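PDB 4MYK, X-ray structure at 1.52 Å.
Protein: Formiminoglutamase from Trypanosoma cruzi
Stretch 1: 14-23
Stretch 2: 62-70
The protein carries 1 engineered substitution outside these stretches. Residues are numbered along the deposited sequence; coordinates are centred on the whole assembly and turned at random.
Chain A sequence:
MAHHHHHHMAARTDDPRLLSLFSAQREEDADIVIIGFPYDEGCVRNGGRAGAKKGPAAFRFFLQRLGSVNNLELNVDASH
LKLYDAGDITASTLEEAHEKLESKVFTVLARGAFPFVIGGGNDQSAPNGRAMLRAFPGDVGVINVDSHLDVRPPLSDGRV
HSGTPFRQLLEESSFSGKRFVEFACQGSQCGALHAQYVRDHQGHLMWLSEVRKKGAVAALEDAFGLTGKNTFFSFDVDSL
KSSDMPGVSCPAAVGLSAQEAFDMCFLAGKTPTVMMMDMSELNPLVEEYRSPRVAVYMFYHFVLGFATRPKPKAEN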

# COMPACT_ATOMS: atom_id res chain seq x y z
N ASP A 14 -14.82 -1.32 28.89
CA ASP A 14 -14.78 -2.70 28.41
C ASP A 14 -13.47 -3.00 27.68
O ASP A 14 -13.19 -4.14 27.29
N ASP A 15 -12.64 -1.97 27.50
CA ASP A 15 -11.50 -2.06 26.59
C ASP A 15 -10.36 -1.16 27.06
O ASP A 15 -10.14 -0.09 26.49
N PRO A 16 -9.64 -1.58 28.11
CA PRO A 16 -8.49 -0.82 28.62
C PRO A 16 -7.38 -0.77 27.58
O PRO A 16 -7.03 -1.82 27.04
N ARG A 17 -6.84 0.42 27.33
CA ARG A 17 -5.76 0.57 26.35
C ARG A 17 -4.47 1.14 26.95
O ARG A 17 -4.33 1.18 28.16
N LEU A 18 -3.53 1.54 26.11
CA LEU A 18 -2.21 1.96 26.57
C LEU A 18 -2.29 3.01 27.67
O LEU A 18 -1.51 2.97 28.62
N LEU A 19 -3.24 3.93 27.54
CA LEU A 19 -3.46 4.96 28.55
C LEU A 19 -3.56 4.41 29.99
O LEU A 19 -3.04 5.02 30.93
N SER A 20 -4.19 3.25 30.15
CA SER A 20 -4.39 2.65 31.47
C SER A 20 -3.12 2.14 32.17
O SER A 20 -3.12 1.87 33.37
N LEU A 21 -2.03 2.01 31.41
CA LEU A 21 -0.76 1.53 31.96
C LEU A 21 0.04 2.67 32.59
O LEU A 21 1.02 2.43 33.29
N PHE A 22 -0.39 3.90 32.31
CA PHE A 22 0.20 5.10 32.90
C PHE A 22 -0.31 5.33 34.33
O PHE A 22 -0.90 6.37 34.64
N SER A 23 -0.08 4.34 35.18
CA SER A 23 -0.55 4.35 36.56
C SER A 23 0.62 4.62 37.52
O SER A 23 0.43 4.79 38.72
N PHE A 62 -2.40 9.94 19.65
CA PHE A 62 -2.90 8.58 19.47
C PHE A 62 -2.53 7.68 20.63
O PHE A 62 -3.20 6.69 20.89
N LEU A 63 -1.48 8.06 21.35
CA LEU A 63 -1.09 7.34 22.56
C LEU A 63 -2.26 7.27 23.54
O LEU A 63 -2.45 6.25 24.23
N GLN A 64 -3.03 8.35 23.61
CA GLN A 64 -4.15 8.42 24.55
C GLN A 64 -5.31 7.53 24.11
O GLN A 64 -6.26 7.36 24.85
N ARG A 65 -5.21 6.95 22.92
CA ARG A 65 -6.37 6.33 22.27
C ARG A 65 -6.22 4.88 21.82
O ARG A 65 -7.21 4.20 21.60
N LEU A 66 -4.99 4.39 21.65
CA LEU A 66 -4.82 3.12 20.96
C LEU A 66 -4.24 2.02 21.84
O LEU A 66 -3.64 2.29 22.88
N GLY A 67 -4.43 0.78 21.39
CA GLY A 67 -3.69 -0.37 21.89
C GLY A 67 -4.26 -1.14 23.07
O GLY A 67 -3.92 -0.86 24.21
N SER A 68 -5.10 -2.14 22.81
CA SER A 68 -5.63 -2.95 23.88
C SER A 68 -4.52 -3.61 24.70
O SER A 68 -3.70 -4.35 24.16
N VAL A 69 -4.49 -3.33 26.01
CA VAL A 69 -3.45 -3.89 26.90
C VAL A 69 -3.45 -5.42 26.91
O VAL A 69 -2.40 -6.05 27.01
N ASN A 70 -4.63 -6.03 26.82
CA ASN A 70 -4.68 -7.47 26.61
C ASN A 70 -5.03 -7.79 25.17
O ASN A 70 -6.14 -7.51 24.72

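What holds the two stretches together most firmly? Arg17, extended with chi1 m and then t, t, reaches across so that NH1 donates to Arg65 O at 2.7 Å, near the guanidinium plane. Asp15, chi1 t, forms a salt bridge with it, Arg17 NE to Asp15 OD2 at 3.3 Å. The same carboxylate serves the other stretch: Ser68 OG (chi1 m) donates to Asp15 OD1 at 3.0 Å.

How do backbone and water fill in? Val69 N donates to Pro16 O at 3.1 Å, while Leu18 N makes a weak bond to Leu66 O at 3.3 Å. Water 1 accepts from Leu19 N (2.9 Å) and donates to Leu63 O (2.8 Å) and Leu66 O (3.0 Å), so it links stretch 1 to two carbonyls of stretch 2.

Which side chains pack around this polar frame? Val69, chi1 m, points toward stretch 1; its CG1 lies 3.7 Å from Leu21 CG and its CG2 3.9 Å from Pro16 CB. Leu63 (t, p) reaches Phe22 (chi1 m), CD2 to CZ at 3.7 Å. Leu19 (t, p) points toward stretch 2, and its CD1 lies 3.6 Å from Gln64 OE1.

Why does Gly67 fit? An ideal CB would lie 2.8 Å from Leu18 CD1, a clash, and its positive phi also favours glycine.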

# COMPACT_ATOMS: atom_id res chain seq x y z
CB ASP A 14 -15.99 -2.97 27.50
CG ASP A 14 -16.32 -1.79 26.58
OD1 ASP A 14 -15.48 -0.86 26.45
OD2 ASP A 14 -17.42 -1.80 25.98
CB ASP A 15 -11.96 -1.67 25.17
CG ASP A 15 -10.85 -1.79 24.12
OD1 ASP A 15 -9.73 -2.22 24.46
OD2 ASP A 15 -11.11 -1.46 22.94
CB PRO A 16 -8.02 -1.66 29.81
CG PRO A 16 -9.20 -2.45 30.20
CD PRO A 16 -9.94 -2.75 28.94
CB ARG A 17 -6.23 1.38 25.15
CG ARG A 17 -7.28 0.64 24.34
CD ARG A 17 -7.78 1.46 23.17
NE ARG A 17 -8.68 0.68 22.32
CZ ARG A 17 -9.00 0.99 21.07
NH1 ARG A 17 -8.50 2.09 20.50
NH2 ARG A 17 -9.82 0.21 20.37
CB LEU A 18 -1.35 2.48 25.42
CG LEU A 18 -0.69 1.42 24.52
CD1 LEU A 18 -0.37 2.00 23.16
CD2 LEU A 18 0.55 0.86 25.19
CB LEU A 19 -4.70 5.78 28.19
CG LEU A 19 -4.93 7.05 29.00
CD1 LEU A 19 -3.64 7.85 29.06
CD2 LEU A 19 -6.05 7.86 28.40
CB SER A 20 -5.41 1.51 31.38
OG SER A 20 -4.92 0.48 30.54
CB LEU A 21 0.06 0.83 30.87
CG LEU A 21 -0.63 -0.32 30.14
CD1 LEU A 21 0.18 -0.76 28.94
CD2 LEU A 21 -0.87 -1.46 31.09
CB PHE A 22 -0.09 6.32 32.02
CG PHE A 22 0.70 6.35 30.75
CD1 PHE A 22 0.23 5.73 29.60
CD2 PHE A 22 1.94 6.99 30.69
CE1 PHE A 22 0.97 5.76 28.42
CE2 PHE A 22 2.68 7.02 29.53
CZ PHE A 22 2.19 6.40 28.39
CB SER A 23 -1.19 3.00 36.89
OG SER A 23 -0.28 1.95 36.62
CB PHE A 62 -2.50 8.03 18.09
CG PHE A 62 -3.20 8.73 16.96
CD1 PHE A 62 -4.48 8.32 16.56
CD2 PHE A 62 -2.64 9.84 16.33
CE1 PHE A 62 -5.16 8.99 15.54
CE2 PHE A 62 -3.31 10.51 15.32
CZ PHE A 62 -4.57 10.08 14.93
CB LEU A 63 0.10 8.02 23.24
CG LEU A 63 0.56 7.35 24.54
CD1 LEU A 63 1.18 5.97 24.29
CD2 LEU A 63 1.52 8.25 25.29
CB GLN A 64 -4.68 9.85 24.71
CG GLN A 64 -3.65 10.95 24.65
CD GLN A 64 -2.66 10.89 25.79
OE1 GLN A 64 -3.03 10.67 26.94
NE2 GLN A 64 -1.38 11.10 25.47
CB ARG A 65 -6.77 7.16 21.07
CG ARG A 65 -7.18 8.56 21.41
CD ARG A 65 -7.32 9.43 20.18
NE ARG A 65 -8.03 10.66 20.50
CZ ARG A 65 -7.49 11.69 21.16
NH1 ARG A 65 -6.22 11.63 21.55
NH2 ARG A 65 -8.21 12.77 21.42
CB LEU A 66 -3.94 3.30 19.72
CG LEU A 66 -4.33 4.40 18.73
CD1 LEU A 66 -3.43 4.36 17.53
CD2 LEU A 66 -5.78 4.20 18.31
CB SER A 68 -6.58 -4.02 23.33
OG SER A 68 -7.65 -3.42 22.62
CB VAL A 69 -3.56 -3.35 28.34
CG1 VAL A 69 -3.50 -1.84 28.32
CG2 VAL A 69 -4.84 -3.82 28.99
CB ASN A 70 -5.66 -8.15 27.55
CG ASN A 70 -5.48 -9.66 27.59
OD1 ASN A 70 -4.56 -10.21 26.98
ND2 ASN A 70 -6.35 -10.33 28.33
O HOH W 1 -4.37 4.36 24.86